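Local coordinates for protein putative amidohydrolase/peptidase (Burkholderia cenocepacia, PDB 4WJB) that probably hydrolyses carbon-nitrogen bonds, other than peptide bonds, in linear amidine-type substrates as a zinc-dependent, dimeric member of the peptidase M20 family, at residues E53-F58 with I183-A188; S260-L265 with A273-G278; R267-D272 with D305-E310. All coordinates share one frame; numbering follows the deposited sequence.

In the fold
From the N terminus, interaction 1 comes first: it closes a long excursion of 124 residues, bringing the loop after helix 176-183 back to helix 49-64 in the zinc-bearing domain. It closes before either of the others opens, and they lie across the centre of the chain, about 44 Å (interaction 2) and 43 Å (interaction 3) away between centres. Interaction 2 closes the short turn between helix 251-268 and strand 274-283; interaction 3 ties that turn to helix 305-326. The segments of these two alternate, so their loops cross, sharing helix 251-268 within the dimerisation domain.

Interaction 1 of 3, residues E53-F58 with I183-A188; sequences ESRDLF and IGYAGA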
loop_
_atom_site.group_PDB
_atom_site.type_symbol
_atom_site.label_atom_id
_atom_site.label_comp_id
_atom_site.label_asym_id
_atom_site.label_seq_id
_atom_site.Cartn_x
_atom_site.Cartn_y
_atom_site.Cartn_z
ATOM N N GLU A 53 1.580 -8.391 -42.731
ATOM C CA GLU A 53 2.823 -8.421 -43.491
ATOM C C GLU A 53 3.708 -9.561 -43.006
ATOM O O GLU A 53 4.315 -10.272 -43.805
ATOM C CB GLU A 53 3.569 -7.091 -43.382
ATOM C CG GLU A 53 4.851 -7.055 -44.199
ATOM C CD GLU A 53 5.606 -5.748 -44.060
ATOM O OE1 GLU A 53 5.108 -4.832 -43.366
ATOM O OE2 GLU A 53 6.700 -5.639 -44.653
ATOM N N SER A 54 3.761 -9.734 -41.690
ATOM C CA SER A 54 4.533 -10.809 -41.080
ATOM C C SER A 54 3.991 -12.180 -41.478
ATOM O O SER A 54 4.750 -13.105 -41.790
ATOM C CB SER A 54 4.528 -10.663 -39.556
ATOM O OG SER A 54 5.246 -11.725 -38.957
ATOM N N ARG A 55 2.670 -12.307 -41.456
ATOM C CA ARG A 55 2.010 -13.548 -41.855
ATOM C C ARG A 55 2.282 -13.861 -43.329
ATOM O O ARG A 55 2.612 -14.993 -43.687
ATOM C CB ARG A 55 0.502 -13.453 -41.599
ATOM C CG ARG A 55 0.110 -13.464 -40.120
ATOM C CD ARG A 55 -1.290 -12.887 -39.909
ATOM N NE ARG A 55 -1.813 -13.229 -38.587
ATOM C CZ ARG A 55 -2.658 -14.228 -38.363
ATOM N NH1 ARG A 55 -3.084 -14.979 -39.374
ATOM N NH2 ARG A 55 -3.078 -14.479 -37.131
ATOM N N ASP A 56 2.142 -12.848 -44.176
ATOM C CA ASP A 56 2.357 -13.010 -45.614
ATOM C C ASP A 56 3.777 -13.464 -45.933
ATOM O O ASP A 56 3.995 -14.269 -46.846
ATOM C CB ASP A 56 2.070 -11.703 -46.358
ATOM C CG ASP A 56 0.590 -11.382 -46.433
ATOM O OD1 ASP A 56 -0.230 -12.265 -46.114
ATOM O OD2 ASP A 56 0.250 -10.245 -46.829
ATOM N N LEU A 57 4.741 -12.925 -45.194
ATOM C CA LEU A 57 6.146 -13.267 -45.399
ATOM C C LEU A 57 6.421 -14.713 -44.991
ATOM O O LEU A 57 7.130 -15.438 -45.687
ATOM C CB LEU A 57 7.054 -12.314 -44.618
ATOM C CG LEU A 57 8.547 -12.406 -44.926
ATOM C CD1 LEU A 57 8.771 -12.177 -46.407
ATOM C CD2 LEU A 57 9.324 -11.381 -44.113
ATOM N N PHE A 58 5.856 -15.130 -43.863
ATOM C CA PHE A 58 5.995 -16.514 -43.424
ATOM C C PHE A 58 5.385 -17.460 -44.451
ATOM O O PHE A 58 5.970 -18.483 -44.810
ATOM C CB PHE A 58 5.333 -16.724 -42.057
ATOM C CG PHE A 58 5.221 -18.168 -41.664
ATOM C CD1 PHE A 58 6.310 -18.837 -41.141
ATOM C CD2 PHE A 58 4.030 -18.860 -41.840
ATOM C CE1 PHE A 58 6.215 -20.180 -40.786
ATOM C CE2 PHE A 58 3.929 -20.197 -41.487
ATOM C CZ PHE A 58 5.026 -20.856 -40.958
ATOM N N ILE A 183 -7.723 -8.539 -43.298
ATOM C CA ILE A 183 -6.348 -8.809 -43.712
ATOM C C ILE A 183 -6.210 -10.106 -44.512
ATOM O O ILE A 183 -5.106 -10.487 -44.885
ATOM C CB ILE A 183 -5.385 -8.863 -42.508
ATOM C CG1 ILE A 183 -5.690 -10.070 -41.617
ATOM C CG2 ILE A 183 -5.449 -7.558 -41.720
ATOM C CD1 ILE A 183 -4.557 -10.427 -40.691
ATOM N N GLY A 184 -7.329 -10.770 -44.782
ATOM C CA GLY A 184 -7.326 -11.919 -45.672
ATOM C C GLY A 184 -6.948 -13.237 -45.022
ATOM O O GLY A 184 -6.469 -14.152 -45.703
ATOM N N TYR A 185 -7.172 -13.340 -43.713
ATOM C CA TYR A 185 -6.894 -14.571 -42.976
ATOM C C TYR A 185 -8.133 -15.144 -42.278
ATOM O O TYR A 185 -8.022 -15.862 -41.282
ATOM C CB TYR A 185 -5.766 -14.333 -41.961
ATOM C CG TYR A 185 -4.413 -14.331 -42.629
ATOM C CD1 TYR A 185 -3.887 -13.166 -43.173
ATOM C CD2 TYR A 185 -3.680 -15.506 -42.757
ATOM C CE1 TYR A 185 -2.657 -13.166 -43.806
ATOM C CE2 TYR A 185 -2.447 -15.514 -43.385
ATOM C CZ TYR A 185 -1.944 -14.345 -43.915
ATOM O OH TYR A 185 -0.719 -14.352 -44.548
ATOM N N ALA A 186 -9.312 -14.831 -42.807
ATOM C CA ALA A 186 -10.521 -15.535 -42.395
ATOM C C ALA A 186 -10.558 -16.863 -43.144
ATOM O O ALA A 186 -11.249 -16.996 -44.156
ATOM C CB ALA A 186 -11.768 -14.711 -42.681
ATOM N N GLY A 187 -9.794 -17.830 -42.643
ATOM C CA GLY A 187 -9.616 -19.108 -43.307
ATOM C C GLY A 187 -10.845 -19.993 -43.295
ATOM O O GLY A 187 -11.795 -19.751 -42.548
ATOM N N ALA A 188 -10.811 -21.032 -44.124
ATOM C CA ALA A 188 -11.942 -21.933 -44.291
ATOM C C ALA A 188 -11.841 -23.182 -43.415
ATOM O O ALA A 188 -12.846 -23.852 -43.175
ATOM C CB ALA A 188 -12.074 -22.339 -45.763
#
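Segment 53-58 of helix 49-64 faces the irregular segment 183-188 across well-separated backbones: the nearest CA atoms, of R55 and Y185, are 9.0 Å apart, so side chains bridge the gap. Y185 does most of this; its CG is anti to the carbonyl carbon (chi1 -78°), which sends the ring to the helix. R55 CD sits almost exactly above the Y185 ring centre, 4.1 Å from the centroid, a CH-pi contact. R55 runs past the tyrosine in the opposite direction, its guanidinium turned 70° from the ring plane, and R55 CZ makes a cation-pi contact 4.9 Å from the Y185 centroid. Segment 183-188 starts where helix 176-183 ends in a Schellman motif, with G184 at positive phi leading directly into Y185. In the zinc-bearing domain of the M20 fold the contact joins the loop after helix 176-183 to the flank of helix 49-64. D56 meets the ring at its edge: the Y185 hydroxyl donates to D56 OD1 at 2.7 Å, arriving on the anti side and 17° out of the carboxylate plane. A salt bridge to D51 and hydrogen bonds to the G75 carbonyl and T139 hold the guanidinium edge-on to the ring face, R55 NH1 3.5 Å from Y185 CD2.

Interaction 2 of 3, residues S260-L265 with A273-G278; sequences SFVEVL and ARATVG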
loop_
_atom_site.group_PDB
_atom_site.type_symbol
_atom_site.label_atom_id
_atom_site.label_comp_id
_atom_site.label_asym_id
_atom_site.label_seq_id
_atom_site.Cartn_x
_atom_site.Cartn_y
_atom_site.Cartn_z
ATOM N N SER A 260 5.491 -11.421 5.157
ATOM C CA SER A 260 6.712 -12.131 5.519
ATOM C C SER A 260 6.503 -13.636 5.466
ATOM O O SER A 260 7.401 -14.384 5.055
ATOM C CB SER A 260 7.180 -11.721 6.920
ATOM O OG SER A 260 7.504 -10.343 6.965
ATOM N N PHE A 261 5.317 -14.081 5.878
ATOM C CA PHE A 261 5.026 -15.511 5.888
ATOM C C PHE A 261 4.872 -16.054 4.473
ATOM O O PHE A 261 5.267 -17.186 4.192
ATOM C CB PHE A 261 3.767 -15.817 6.699
ATOM C CG PHE A 261 3.512 -17.286 6.868
ATOM C CD1 PHE A 261 4.332 -18.048 7.673
ATOM C CD2 PHE A 261 2.464 -17.906 6.209
ATOM C CE1 PHE A 261 4.112 -19.409 7.826
ATOM C CE2 PHE A 261 2.237 -19.264 6.361
ATOM C CZ PHE A 261 3.063 -20.016 7.165
ATOM N N VAL A 262 4.291 -15.247 3.589
ATOM C CA VAL A 262 4.133 -15.644 2.196
ATOM C C VAL A 262 5.507 -15.918 1.592
ATOM O O VAL A 262 5.695 -16.921 0.907
ATOM C CB VAL A 262 3.386 -14.574 1.365
ATOM C CG1 VAL A 262 3.535 -14.849 -0.132
ATOM C CG2 VAL A 262 1.912 -14.544 1.749
ATOM N N GLU A 263 6.472 -15.048 1.879
ATOM C CA GLU A 263 7.838 -15.279 1.428
ATOM C C GLU A 263 8.398 -16.574 2.001
ATOM O O GLU A 263 9.064 -17.336 1.301
ATOM C CB GLU A 263 8.757 -14.122 1.810
ATOM C CG GLU A 263 10.177 -14.326 1.292
ATOM C CD GLU A 263 11.133 -13.248 1.742
ATOM O OE1 GLU A 263 11.552 -12.432 0.889
ATOM O OE2 GLU A 263 11.471 -13.220 2.947
ATOM N N VAL A 264 8.124 -16.818 3.278
ATOM C CA VAL A 264 8.549 -18.058 3.927
ATOM C C VAL A 264 7.987 -19.278 3.199
ATOM O O VAL A 264 8.691 -20.275 2.980
ATOM C CB VAL A 264 8.110 -18.086 5.408
ATOM C CG1 VAL A 264 8.072 -19.523 5.940
ATOM C CG2 VAL A 264 9.029 -17.212 6.252
ATOM N N LEU A 265 6.720 -19.196 2.807
ATOM C CA LEU A 265 6.082 -20.299 2.096
ATOM C C LEU A 265 6.730 -20.561 0.731
ATOM O O LEU A 265 6.970 -21.710 0.372
ATOM C CB LEU A 265 4.586 -20.031 1.929
ATOM C CG LEU A 265 3.764 -20.142 3.218
ATOM C CD1 LEU A 265 2.289 -19.922 2.924
ATOM C CD2 LEU A 265 3.983 -21.495 3.891
ATOM N N ALA A 273 8.257 -23.255 -6.259
ATOM C CA ALA A 273 7.170 -22.445 -5.737
ATOM C C ALA A 273 7.389 -20.968 -6.048
ATOM O O ALA A 273 8.513 -20.468 -5.988
ATOM C CB ALA A 273 7.020 -22.648 -4.232
ATOM N N ARG A 274 6.304 -20.282 -6.391
ATOM C CA ARG A 274 6.292 -18.823 -6.439
ATOM C C ARG A 274 5.254 -18.326 -5.443
ATOM O O ARG A 274 4.102 -18.741 -5.495
ATOM C CB ARG A 274 5.970 -18.312 -7.845
ATOM C CG ARG A 274 6.822 -18.925 -8.951
ATOM C CD ARG A 274 8.235 -18.360 -8.967
ATOM N NE ARG A 274 8.976 -18.806 -10.146
ATOM C CZ ARG A 274 9.719 -19.908 -10.189
ATOM N NH1 ARG A 274 9.841 -20.677 -9.114
ATOM N NH2 ARG A 274 10.352 -20.236 -11.306
ATOM N N ALA A 275 5.658 -17.450 -4.530
ATOM C CA ALA A 275 4.727 -16.915 -3.540
ATOM C C ALA A 275 4.923 -15.420 -3.441
ATOM O O ALA A 275 6.024 -14.960 -3.154
ATOM C CB ALA A 275 4.928 -17.577 -2.196
ATOM N N THR A 276 3.861 -14.661 -3.689
ATOM C CA THR A 276 4.007 -13.220 -3.878
ATOM C C THR A 276 2.835 -12.398 -3.345
ATOM O O THR A 276 1.671 -12.725 -3.574
ATOM C CB THR A 276 4.181 -12.883 -5.378
ATOM O OG1 THR A 276 5.124 -13.784 -5.969
ATOM C CG2 THR A 276 4.662 -11.453 -5.566
ATOM N N VAL A 277 3.155 -11.323 -2.635
ATOM C CA VAL A 277 2.173 -10.290 -2.331
ATOM C C VAL A 277 2.546 -9.089 -3.192
ATOM O O VAL A 277 3.540 -8.416 -2.932
ATOM C CB VAL A 277 2.149 -9.925 -0.833
ATOM C CG1 VAL A 277 1.192 -8.761 -0.573
ATOM C CG2 VAL A 277 1.746 -11.135 -0.003
ATOM N N GLY A 278 1.778 -8.848 -4.250
ATOM C CA GLY A 278 2.147 -7.831 -5.219
ATOM C C GLY A 278 1.405 -6.522 -5.041
ATOM O O GLY A 278 1.818 -5.485 -5.569
#
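Segment 260-265 of helix 251-268 lies against the strand residues of 273-278 with V262 and A275 closest, their CA atoms 5.9 Å apart, a close approach at which A275 offers only a methyl. V262 points at the strand and divides its two methyls between successive parts of it. V262 CG1, anti to the backbone N (chi1 166°), is 3.7 Å from A275 CB and also rests on the strand backbone, 3.6 Å from T276 N. V262 CG2 meets CG2 of V277 at 3.8 Å, the two valines crossing at about a right angle. The methyl of A275 in turn reaches the helix backbone, its CB lying 3.3 Å from V262 O. A275 and V277 thus both present themselves to the helix, while T276 between them points the other way, as expected in an extended strand. On that far side T276 OG1 is hydrogen-bonded to R248 of the second subunit, and R274 NE to the carbonyl of G241 of the second subunit. With no hydrogen bond joining the two segments, their contact is van der Waals in character and largely apolar, whereas T276 OG1 and R274 NE are engaged at the subunit interface.

Interaction 3 of 3, residues R267-D272 with D305-E310; sequences RRYAPD and DAVLDE
The turn that leaves helix 251-268 in the dimerisation domain is joined to the first turns of helix 305-326 by a single aromatic side chain, that of Y269. Y269 is the first residue to leave helical geometry, and its CA lies 7.9 Å from that of V307. With CG anti to its own carbonyl carbon (chi1 -68°), the ring is directed across the gap to the neighbouring helix. Near its base, the ring meets V307: Y269 CD2 is 3.6 Å from V307 CG1, which approaches the ring obliquely while the two side chains slide past each other in opposite directions. At the far end the hydroxyl of Y269 donates a hydrogen bond to E310 OE1 at 2.8 Å, received on the anti lone pair, the one directed away from the other carboxylate oxygen. The glutamate chain, extended beyond CG, crosses the tyrosine at about a right angle, and the carboxylate and ring planes stand 69° apart. E310 CB also comes to 3.5 Å from Y269 OH, so the aliphatic base of the glutamate borders the hydroxyl whose hydrogen bond its carboxylate accepts. V307 and E310 are three residues apart and therefore lie on the same side of their helix, allowing one ring to span both. The contact is at the surface, with E310 exposed. V307 and D272 both touch H302 of strand 289-302, while L308 packs on F300 and H302. Along the helix, D305 and D309 both form salt bridges to R227 of strand 217-234, so helix 305-326 is bound to the strands it packs on as well as to the end of helix 251-268.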
loop_
_atom_site.group_PDB
_atom_site.type_symbol
_atom_site.label_atom_id
_atom_site.label_comp_id
_atom_site.label_asym_id
_atom_site.label_seq_id
_atom_site.Cartn_x
_atom_site.Cartn_y
_atom_site.Cartn_z
ATOM N N ARG A 267 9.785 -19.850 -0.203
ATOM C CA ARG A 267 11.129 -20.376 0.013
ATOM C C ARG A 267 11.103 -21.777 0.603
ATOM O O ARG A 267 12.053 -22.544 0.440
ATOM C CB ARG A 267 11.922 -19.432 0.921
ATOM C CG ARG A 267 12.138 -18.061 0.302
ATOM C CD ARG A 267 12.994 -17.165 1.188
ATOM N NE ARG A 267 13.351 -15.931 0.492
ATOM C CZ ARG A 267 14.129 -14.980 0.996
ATOM N NH1 ARG A 267 14.644 -15.116 2.210
ATOM N NH2 ARG A 267 14.399 -13.896 0.279
ATOM N N ARG A 268 10.011 -22.117 1.278
ATOM C CA ARG A 268 9.874 -23.439 1.882
ATOM C C ARG A 268 9.700 -24.515 0.818
ATOM O O ARG A 268 10.184 -25.637 0.973
ATOM C CB ARG A 268 8.691 -23.475 2.852
ATOM C CG ARG A 268 8.561 -24.796 3.608
ATOM C CD ARG A 268 7.251 -24.874 4.371
ATOM N NE ARG A 268 7.209 -23.958 5.508
ATOM C CZ ARG A 268 6.124 -23.749 6.248
ATOM N NH1 ARG A 268 4.995 -24.383 5.961
ATOM N NH2 ARG A 268 6.162 -22.904 7.270
ATOM N N TYR A 269 9.012 -24.170 -0.266
ATOM C CA TYR A 269 8.772 -25.118 -1.348
ATOM C C TYR A 269 9.640 -24.824 -2.569
ATOM O O TYR A 269 9.193 -24.955 -3.709
ATOM C CB TYR A 269 7.294 -25.113 -1.741
ATOM C CG TYR A 269 6.379 -25.669 -0.675
ATOM C CD1 TYR A 269 5.862 -24.854 0.325
ATOM C CD2 TYR A 269 6.032 -27.012 -0.668
ATOM C CE1 TYR A 269 5.025 -25.365 1.301
ATOM C CE2 TYR A 269 5.197 -27.530 0.301
ATOM C CZ TYR A 269 4.698 -26.705 1.281
ATOM O OH TYR A 269 3.866 -27.232 2.241
ATOM N N ALA A 270 10.882 -24.423 -2.318
ATOM C CA ALA A 270 11.864 -24.205 -3.374
ATOM C C ALA A 270 12.178 -25.528 -4.067
ATOM O O ALA A 270 12.051 -26.590 -3.457
ATOM C CB ALA A 270 13.131 -23.581 -2.796
ATOM N N PRO A 271 12.605 -25.476 -5.340
ATOM C CA PRO A 271 12.885 -24.282 -6.145
ATOM C C PRO A 271 11.711 -23.775 -6.983
ATOM O O PRO A 271 11.826 -22.700 -7.568
ATOM C CB PRO A 271 14.005 -24.761 -7.065
ATOM C CG PRO A 271 13.631 -26.186 -7.335
ATOM C CD PRO A 271 13.032 -26.704 -6.037
ATOM N N ASP A 272 10.611 -24.519 -7.058
ATOM C CA ASP A 272 9.596 -24.209 -8.066
ATOM C C ASP A 272 8.419 -23.372 -7.571
ATOM O O ASP A 272 7.659 -22.830 -8.374
ATOM C CB ASP A 272 9.077 -25.507 -8.685
ATOM C CG ASP A 272 10.125 -26.188 -9.547
ATOM O OD1 ASP A 272 10.967 -25.470 -10.131
ATOM O OD2 ASP A 272 10.121 -27.432 -9.624
ATOM N N ASP A 305 -0.153 -29.560 -8.146
ATOM C CA ASP A 305 -1.405 -29.145 -7.515
ATOM C C ASP A 305 -1.465 -29.537 -6.038
ATOM O O ASP A 305 -2.110 -28.858 -5.240
ATOM C CB ASP A 305 -2.609 -29.738 -8.253
ATOM C CG ASP A 305 -3.570 -28.673 -8.741
ATOM O OD1 ASP A 305 -3.305 -27.475 -8.501
ATOM O OD2 ASP A 305 -4.593 -29.028 -9.359
ATOM N N ALA A 306 -0.803 -30.633 -5.681
ATOM C CA ALA A 306 -0.745 -31.066 -4.288
ATOM C C ALA A 306 -0.018 -30.035 -3.434
ATOM O O ALA A 306 -0.437 -29.739 -2.314
ATOM C CB ALA A 306 -0.067 -32.424 -4.174
ATOM N N VAL A 307 1.070 -29.491 -3.972
ATOM C CA VAL A 307 1.816 -28.433 -3.296
ATOM C C VAL A 307 0.969 -27.164 -3.173
ATOM O O VAL A 307 0.960 -26.514 -2.127
ATOM C CB VAL A 307 3.137 -28.112 -4.034
ATOM C CG1 VAL A 307 3.755 -26.819 -3.510
ATOM C CG2 VAL A 307 4.111 -29.274 -3.894
ATOM N N LEU A 308 0.253 -26.820 -4.239
ATOM C CA LEU A 308 -0.659 -25.681 -4.205
ATOM C C LEU A 308 -1.723 -25.869 -3.125
ATOM O O LEU A 308 -2.115 -24.910 -2.459
ATOM C CB LEU A 308 -1.313 -25.472 -5.576
ATOM C CG LEU A 308 -0.403 -24.869 -6.651
ATOM C CD1 LEU A 308 -1.118 -24.800 -7.992
ATOM C CD2 LEU A 308 0.097 -23.485 -6.242
ATOM N N ASP A 309 -2.180 -27.106 -2.946
ATOM C CA ASP A 309 -3.126 -27.409 -1.877
ATOM C C ASP A 309 -2.495 -27.160 -0.514
ATOM O O ASP A 309 -3.139 -26.622 0.388
ATOM C CB ASP A 309 -3.611 -28.856 -1.965
ATOM C CG ASP A 309 -4.633 -29.062 -3.063
ATOM O OD1 ASP A 309 -5.171 -28.060 -3.578
ATOM O OD2 ASP A 309 -4.899 -30.232 -3.409
ATOM N N GLU A 310 -1.233 -27.548 -0.368
ATOM C CA GLU A 310 -0.526 -27.353 0.897
ATOM C C GLU A 310 -0.283 -25.873 1.174
ATOM O O GLU A 310 -0.377 -25.420 2.320
ATOM C CB GLU A 310 0.799 -28.117 0.895
ATOM C CG GLU A 310 0.640 -29.622 0.726
ATOM C CD GLU A 310 1.934 -30.381 0.956
ATOM O OE1 GLU A 310 2.934 -29.749 1.359
ATOM O OE2 GLU A 310 1.947 -31.611 0.744
#